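Local coordinates for LIP (Serratia marcescens, PDB 4A1R), which is a membrane-bound component of the type VI secretion system, a TssJ-family lipoprotein that probably anchors the secretion apparatus at the outer membrane, at residues A[12-17]-A[31-36]; A[50-53]-A[58-61]; A[108-113]-A[133-138]. All blocks are in the same frame, centred on the assembly; numbering follows the deposited sequence.

Contact 1: A[12-17]-A[31-36]; sequences LVFDAD and IKIRVL
Leu12 has CG anti to its carbonyl carbon (chi1 -61°) and an extended second torsion, which sends CD1 out toward Val35. Val35 has CG1 anti to the backbone N (chi1 171°), which leaves CG2 anti to the carbonyl carbon and facing the leucine. The two side chains meet tip to tip, with Leu12 CD1 4.0 Å from Val35 CG2. Phe14, two residues further on, turns its ring at a slant to Ile33. The outer end of the ring does the touching: Phe14 CE2 and Phe14 CZ each lie 3.9 Å from Ile33 CG2. The ring also comes near Val35, with Phe14 CZ 4.3 Å from Val35 CG2. This is the core of a beta sandwich. Strands 9-16 and 31-38 belong to different sheets. Their segments 12-16 and 31-36 run nearly antiparallel, at 157°, with axes 10.9 Å apart at the closest. No hydrogen bond crosses between them. Alternation along each strand points Leu12, Phe14, Ile33 and Val35 inward, and all four are buried. Phe70 of strand 64-72 meets the Phe14 ring edge-to-face. On the outer face of its sheet, Asp15 OD1 accepts a hydrogen bond from Gly78 N.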
loop_
_atom_site.group_PDB
_atom_site.type_symbol
_atom_site.label_atom_id
_atom_site.label_comp_id
_atom_site.label_asym_id
_atom_site.label_seq_id
_atom_site.Cartn_x
_atom_site.Cartn_y
_atom_site.Cartn_z
ATOM N N LEU A 12 0.696 3.888 -6.746
ATOM C CA LEU A 12 1.677 4.165 -5.704
ATOM C C LEU A 12 3.030 4.069 -6.326
ATOM O O LEU A 12 3.324 3.107 -7.071
ATOM C CB LEU A 12 1.553 3.111 -4.595
ATOM C CG LEU A 12 0.226 3.012 -3.848
ATOM C CD1 LEU A 12 0.235 1.963 -2.747
ATOM C CD2 LEU A 12 -0.091 4.363 -3.235
ATOM N N VAL A 13 3.886 5.041 -6.023
ATOM C CA VAL A 13 5.227 5.010 -6.540
ATOM C C VAL A 13 6.185 4.756 -5.374
ATOM O O VAL A 13 6.151 5.487 -4.385
ATOM C CB VAL A 13 5.621 6.346 -7.182
ATOM C CG1 VAL A 13 6.959 6.184 -7.888
ATOM C CG2 VAL A 13 4.572 6.821 -8.164
ATOM N N PHE A 14 7.051 3.755 -5.497
ATOM C CA PHE A 14 7.853 3.275 -4.355
ATOM C C PHE A 14 9.319 3.579 -4.580
ATOM O O PHE A 14 9.846 3.405 -5.696
ATOM C CB PHE A 14 7.655 1.759 -4.104
ATOM C CG PHE A 14 6.332 1.405 -3.523
ATOM C CD1 PHE A 14 5.203 1.222 -4.341
ATOM C CD2 PHE A 14 6.193 1.258 -2.142
ATOM C CE1 PHE A 14 3.976 0.908 -3.798
ATOM C CE2 PHE A 14 4.958 0.943 -1.589
ATOM C CZ PHE A 14 3.853 0.747 -2.415
ATOM N N ASP A 15 9.939 4.101 -3.521
ATOM C CA ASP A 15 11.387 4.176 -3.356
ATOM C C ASP A 15 11.752 3.264 -2.168
ATOM O O ASP A 15 11.000 3.204 -1.187
ATOM C CB ASP A 15 11.822 5.614 -2.975
ATOM C CG ASP A 15 11.752 6.600 -4.136
ATOM O OD1 ASP A 15 11.263 6.250 -5.235
ATOM O OD2 ASP A 15 12.217 7.745 -3.944
ATOM N N ALA A 16 12.902 2.597 -2.252
ATOM C CA ALA A 16 13.442 1.815 -1.136
ATOM C C ALA A 16 14.834 2.342 -0.786
ATOM O O ALA A 16 15.659 2.555 -1.677
ATOM C CB ALA A 16 13.517 0.335 -1.482
ATOM N N ASP A 17 15.071 2.575 0.499
ATOM C CA ASP A 17 16.414 2.939 0.993
ATOM C C ASP A 17 17.443 1.918 0.555
ATOM O O ASP A 17 17.190 0.708 0.552
ATOM C CB ASP A 17 16.409 3.042 2.519
ATOM C CG ASP A 17 15.728 4.307 3.026
ATOM O OD1 ASP A 17 15.353 5.182 2.203
ATOM O OD2 ASP A 17 15.577 4.438 4.263
ATOM N N ILE A 31 12.574 -6.556 -0.959
ATOM C CA ILE A 31 11.494 -6.731 -0.017
ATOM C C ILE A 31 10.167 -6.859 -0.771
ATOM O O ILE A 31 9.941 -6.184 -1.779
ATOM C CB ILE A 31 11.510 -5.568 1.023
ATOM C CG1 ILE A 31 10.433 -5.758 2.081
ATOM C CG2 ILE A 31 11.417 -4.215 0.298
ATOM C CD1 ILE A 31 10.586 -4.878 3.325
ATOM N N LYS A 32 9.310 -7.763 -0.279
ATOM C CA LYS A 32 8.002 -8.017 -0.884
ATOM C C LYS A 32 7.031 -6.956 -0.396
ATOM O O LYS A 32 6.881 -6.769 0.829
ATOM C CB LYS A 32 7.453 -9.422 -0.541
ATOM C CG LYS A 32 6.063 -9.693 -1.168
ATOM C CD LYS A 32 5.505 -11.083 -0.820
ATOM C CE LYS A 32 5.964 -12.125 -1.846
ATOM N NZ LYS A 32 4.925 -13.203 -1.884
ATOM N N ILE A 33 6.363 -6.303 -1.356
ATOM C CA ILE A 33 5.356 -5.295 -1.059
ATOM C C ILE A 33 4.020 -5.811 -1.503
ATOM O O ILE A 33 3.887 -6.266 -2.649
ATOM C CB ILE A 33 5.643 -3.967 -1.787
ATOM C CG1 ILE A 33 7.078 -3.460 -1.522
ATOM C CG2 ILE A 33 4.583 -2.915 -1.436
ATOM C CD1 ILE A 33 7.323 -2.955 -0.108
ATOM N N ARG A 34 3.032 -5.779 -0.614
ATOM C CA ARG A 34 1.665 -6.086 -1.043
ATOM C C ARG A 34 0.775 -4.856 -0.992
ATOM O O ARG A 34 0.932 -4.004 -0.131
ATOM C CB ARG A 34 1.106 -7.231 -0.207
ATOM C CG ARG A 34 1.964 -8.503 -0.288
ATOM C CD ARG A 34 1.391 -9.580 0.606
ATOM N NE ARG A 34 0.036 -9.939 0.205
ATOM C CZ ARG A 34 -0.803 -10.684 0.922
ATOM N NH1 ARG A 34 -0.457 -11.148 2.119
ATOM N NH2 ARG A 34 -2.014 -10.952 0.443
ATOM N N VAL A 35 -0.162 -4.758 -1.925
ATOM C CA VAL A 35 -1.038 -3.598 -1.982
ATOM C C VAL A 35 -2.422 -4.177 -2.023
ATOM O O VAL A 35 -2.715 -5.011 -2.885
ATOM C CB VAL A 35 -0.756 -2.685 -3.208
ATOM C CG1 VAL A 35 -1.841 -1.611 -3.336
ATOM C CG2 VAL A 35 0.603 -2.020 -3.100
ATOM N N LEU A 36 -3.259 -3.776 -1.061
ATOM C CA LEU A 36 -4.572 -4.348 -0.940
ATOM C C LEU A 36 -5.645 -3.263 -1.096
ATOM O O LEU A 36 -5.571 -2.204 -0.479
ATOM C CB LEU A 36 -4.726 -5.071 0.416
ATOM C CG LEU A 36 -3.890 -6.341 0.703
ATOM C CD1 LEU A 36 -2.408 -6.055 0.805
ATOM C CD2 LEU A 36 -4.331 -6.931 2.032
#

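Contact 2: A[50-53]-A[58-61]; sequences FSLQ and SVLG
Leu52 and Leu60 make the apolar part of this contact together with Val59. The CD2 methyl of Leu52 does the work on its side. It lies 3.9 Å from Leu60 CD2 and 3.9 Å from Val59 CG1, and Leu60 CG and CD1 are almost as near. Leu52 therefore rests against the whole forked end of Leu60, and the two side chains cross at about a right angle. Val59 also runs across Leu52 nearly at right angles. Its chi1 of 80° sets CG1 between the backbone N and the carbonyl carbon, where it meets that methyl. Val59 CG2 packs on Ser51 CB at 4.0 Å, and CB and CG1 of Val59 lie about as near to it.

The polar links lead elsewhere. Ser51 OG is hydrogen-bonded to Asp48 OD1, and the serine meets Val59 through CB. Leu52 O is bound by Arg34 NH1, and Leu60 O by Ser63 OG.

The backbones come close, with Ser51 CA 6.3 Å from Val59 CA. That is much shorter than eight residues of a straight alpha helix would span, so the chain must bend sharply within 49-60. Gly61 then leaves the helix with a positive phi of 57°. The whole is a bent helical insertion between strands 31-38 and 64-72, in which Leu60 packs on Leu36 and Leu38 at the outer face of the beta sandwich.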
loop_
_atom_site.group_PDB
_atom_site.type_symbol
_atom_site.label_atom_id
_atom_site.label_comp_id
_atom_site.label_asym_id
_atom_site.label_seq_id
_atom_site.Cartn_x
_atom_site.Cartn_y
_atom_site.Cartn_z
ATOM N N PHE A 50 1.337 -12.965 10.281
ATOM C CA PHE A 50 1.205 -14.284 9.638
ATOM C C PHE A 50 -0.103 -14.476 8.882
ATOM O O PHE A 50 -0.091 -14.938 7.731
ATOM C CB PHE A 50 1.359 -15.428 10.633
ATOM C CG PHE A 50 1.308 -16.788 9.968
ATOM C CD1 PHE A 50 2.426 -17.297 9.316
ATOM C CD2 PHE A 50 0.135 -17.511 9.942
ATOM C CE1 PHE A 50 2.379 -18.533 8.686
ATOM C CE2 PHE A 50 0.080 -18.753 9.305
ATOM C CZ PHE A 50 1.203 -19.257 8.687
ATOM N N SER A 51 -1.216 -14.121 9.529
ATOM C CA SER A 51 -2.562 -14.220 8.944
ATOM C C SER A 51 -2.684 -13.518 7.603
ATOM O O SER A 51 -3.162 -14.093 6.638
ATOM C CB SER A 51 -3.596 -13.635 9.902
ATOM O OG SER A 51 -3.678 -14.434 11.059
ATOM N N LEU A 52 -2.248 -12.264 7.564
ATOM C CA LEU A 52 -2.226 -11.483 6.347
ATOM C C LEU A 52 -1.328 -12.110 5.290
ATOM O O LEU A 52 -1.709 -12.176 4.112
ATOM C CB LEU A 52 -1.742 -10.055 6.662
ATOM C CG LEU A 52 -2.694 -9.099 7.363
ATOM C CD1 LEU A 52 -1.999 -7.770 7.675
ATOM C CD2 LEU A 52 -3.950 -8.864 6.516
ATOM N N GLN A 53 -0.137 -12.563 5.698
ATOM C CA GLN A 53 0.809 -13.142 4.748
ATOM C C GLN A 53 0.300 -14.463 4.156
ATOM O O GLN A 53 0.400 -14.692 2.949
ATOM C CB GLN A 53 2.157 -13.390 5.411
ATOM C CG GLN A 53 3.229 -13.938 4.474
ATOM C CD GLN A 53 4.476 -14.326 5.242
ATOM O OE1 GLN A 53 4.416 -15.179 6.133
ATOM N NE2 GLN A 53 5.602 -13.742 4.888
ATOM N N SER A 58 -9.119 -14.757 3.991
ATOM C CA SER A 58 -9.719 -15.397 5.143
ATOM C C SER A 58 -9.788 -14.436 6.321
ATOM O O SER A 58 -10.851 -14.249 6.915
ATOM C CB SER A 58 -8.953 -16.663 5.528
ATOM O OG SER A 58 -9.432 -17.183 6.753
ATOM N N VAL A 59 -8.666 -13.805 6.652
ATOM C CA VAL A 59 -8.654 -12.911 7.810
ATOM C C VAL A 59 -9.390 -11.593 7.523
ATOM O O VAL A 59 -9.990 -11.030 8.422
ATOM C CB VAL A 59 -7.236 -12.723 8.437
ATOM C CG1 VAL A 59 -6.398 -11.716 7.659
ATOM C CG2 VAL A 59 -7.362 -12.285 9.888
ATOM N N LEU A 60 -9.389 -11.123 6.273
ATOM C CA LEU A 60 -10.049 -9.841 5.970
ATOM C C LEU A 60 -11.509 -9.936 5.519
ATOM O O LEU A 60 -12.262 -8.961 5.656
ATOM C CB LEU A 60 -9.240 -9.010 4.966
ATOM C CG LEU A 60 -7.778 -8.733 5.342
ATOM C CD1 LEU A 60 -7.049 -8.120 4.166
ATOM C CD2 LEU A 60 -7.671 -7.847 6.566
ATOM N N GLY A 61 -11.889 -11.091 4.972
ATOM C CA GLY A 61 -13.251 -11.328 4.495
ATOM C C GLY A 61 -13.721 -10.327 3.462
ATOM O O GLY A 61 -13.016 -10.019 2.494
#

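Contact 3: A[108-113]-A[133-138]; sequences ISLPLP and AHIVAG
Ile108 and Ile135 reach toward each other tip to tip across the gap between two sheets. Their end methyls meet, with Ile108 CD1 3.8 Å from Ile135 CD1. Ile108 puts CG1 between its backbone N and carbonyl carbon (chi1 66°), and the rest of the chain is fully extended, so CD1 stands far out from its strand. Ile135 is folded differently. Its CG1 lies anti to the carbonyl carbon (chi1 -53°). The same torsion places CG2 anti to the backbone N, where it lies 4.2 Å from Ile108 CD1. The second torsion (chi2 -60°) sets CD1 alone. Leu110 comes to the same Ile135 methyl from one inward position further along its strand. It also points end-on, with Leu110 CD1 4.1 Å from Ile135 CD1. One isoleucine methyl thus meets two side chains of the facing strand.

Strand 107-111 is an outermost strand of the antiparallel sheet, while strand 130-138 lies inside the mixed sheet. Leu142 of strand 141-144 touches both Ile108 and Ile135, and Leu12 of strand 9-16 touches Leu110.

No hydrogen bond crosses here. Backbone bonds serve each sheet separately, such as Ile108 with Val94 and Ala133 with Val13. Between the two segments there are methyl contacts alone, so the contact rests on burial of apolar surface and not on directed bonds.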
loop_
_atom_site.group_PDB
_atom_site.type_symbol
_atom_site.label_atom_id
_atom_site.label_comp_id
_atom_site.label_asym_id
_atom_site.label_seq_id
_atom_site.Cartn_x
_atom_site.Cartn_y
_atom_site.Cartn_z
ATOM N N ILE A 108 0.862 -0.040 6.385
ATOM C CA ILE A 108 0.196 1.271 6.435
ATOM C C ILE A 108 -1.151 1.191 5.710
ATOM O O ILE A 108 -1.343 0.371 4.799
ATOM C CB ILE A 108 1.050 2.440 5.863
ATOM C CG1 ILE A 108 1.284 2.293 4.340
ATOM C CG2 ILE A 108 2.325 2.708 6.676
ATOM C CD1 ILE A 108 2.104 3.398 3.693
ATOM N N SER A 109 -2.086 2.020 6.149
ATOM C CA SER A 109 -3.398 2.175 5.515
ATOM C C SER A 109 -3.528 3.602 5.011
ATOM O O SER A 109 -3.304 4.557 5.762
ATOM C CB SER A 109 -4.491 1.916 6.531
ATOM O OG SER A 109 -5.757 1.932 5.890
ATOM N N LEU A 110 -3.878 3.757 3.742
ATOM C CA LEU A 110 -4.092 5.077 3.170
ATOM C C LEU A 110 -5.575 5.263 2.830
ATOM O O LEU A 110 -6.114 4.519 1.997
ATOM C CB LEU A 110 -3.254 5.240 1.909
ATOM C CG LEU A 110 -1.752 4.990 2.025
ATOM C CD1 LEU A 110 -1.200 4.861 0.612
ATOM C CD2 LEU A 110 -1.012 6.073 2.819
ATOM N N PRO A 111 -6.243 6.252 3.467
ATOM C CA PRO A 111 -7.641 6.517 3.160
ATOM C C PRO A 111 -7.790 7.085 1.761
ATOM O O PRO A 111 -7.056 8.003 1.374
ATOM C CB PRO A 111 -8.049 7.585 4.203
ATOM C CG PRO A 111 -6.975 7.557 5.242
ATOM C CD PRO A 111 -5.732 7.187 4.487
ATOM N N LEU A 112 -8.723 6.506 1.015
ATOM C CA LEU A 112 -9.143 7.053 -0.259
ATOM C C LEU A 112 -10.129 8.191 -0.031
ATOM O O LEU A 112 -10.814 8.228 0.991
ATOM C CB LEU A 112 -9.806 5.964 -1.083
ATOM C CG LEU A 112 -8.775 5.009 -1.673
ATOM C CD1 LEU A 112 -9.361 3.619 -1.934
ATOM C CD2 LEU A 112 -8.202 5.557 -2.957
ATOM N N PRO A 113 -10.211 9.130 -0.977
ATOM C CA PRO A 113 -11.138 10.235 -0.741
ATOM C C PRO A 113 -12.576 9.747 -0.711
ATOM O O PRO A 113 -12.908 8.746 -1.363
ATOM C CB PRO A 113 -10.917 11.151 -1.951
ATOM C CG PRO A 113 -10.259 10.286 -2.987
ATOM C CD PRO A 113 -9.421 9.314 -2.205
ATOM N N ALA A 133 0.018 8.419 -4.931
ATOM C CA ALA A 133 0.761 8.627 -3.688
ATOM C C ALA A 133 2.196 8.076 -3.813
ATOM O O ALA A 133 2.495 7.258 -4.699
ATOM C CB ALA A 133 0.004 8.026 -2.502
ATOM N N HIS A 134 3.091 8.587 -2.973
ATOM C CA HIS A 134 4.485 8.192 -2.974
ATOM C C HIS A 134 4.820 7.612 -1.620
ATOM O O HIS A 134 4.531 8.232 -0.581
ATOM C CB HIS A 134 5.376 9.410 -3.274
ATOM C CG HIS A 134 5.247 9.946 -4.696
ATOM N ND1 HIS A 134 6.310 10.154 -5.489
ATOM C CD2 HIS A 134 4.127 10.308 -5.444
ATOM C CE1 HIS A 134 5.901 10.624 -6.683
ATOM N NE2 HIS A 134 4.564 10.713 -6.652
ATOM N N ILE A 135 5.415 6.422 -1.632
ATOM C CA ILE A 135 5.738 5.655 -0.416
ATOM C C ILE A 135 7.227 5.338 -0.417
ATOM O O ILE A 135 7.823 5.010 -1.464
ATOM C CB ILE A 135 4.939 4.321 -0.320
ATOM C CG1 ILE A 135 3.432 4.548 -0.462
ATOM C CG2 ILE A 135 5.245 3.547 0.972
ATOM C CD1 ILE A 135 2.819 5.454 0.592
ATOM N N VAL A 136 7.850 5.434 0.750
ATOM C CA VAL A 136 9.219 4.951 0.879
ATOM C C VAL A 136 9.245 3.707 1.785
ATOM O O VAL A 136 8.671 3.715 2.888
ATOM C CB VAL A 136 10.165 6.019 1.452
ATOM C CG1 VAL A 136 11.586 5.460 1.546
ATOM C CG2 VAL A 136 10.141 7.274 0.579
ATOM N N ALA A 137 9.874 2.636 1.301
ATOM C CA ALA A 137 10.242 1.492 2.170
ATOM C C ALA A 137 11.602 1.822 2.804
ATOM O O ALA A 137 12.659 1.682 2.189
ATOM C CB ALA A 137 10.306 0.198 1.368
ATOM N N GLY A 138 11.553 2.311 4.037
ATOM C CA GLY A 138 12.756 2.757 4.697
ATOM C C GLY A 138 13.234 1.692 5.665
ATOM O O GLY A 138 12.534 0.700 5.935
#

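Contacts 1 and 3 lie in the same sandwich core, with centres about 9 Å apart. Each joins the mixed sheet to the antiparallel sheet. Their strands 9-16 and 130-138 are neighbours in the mixed sheet, where Asp15 O and Ala137 N are 2.8 Å apart, a probable hydrogen bond. Contact 2 sits on the outside, about 19 Å from contact 1 and 20 Å from contact 3, centre to centre. It reaches contact 1 through Leu36 against Leu60, but does not touch contact 3. The three follow in series along the chain. Strand 31-38 thus has the core on one face and the helical insertion on the other.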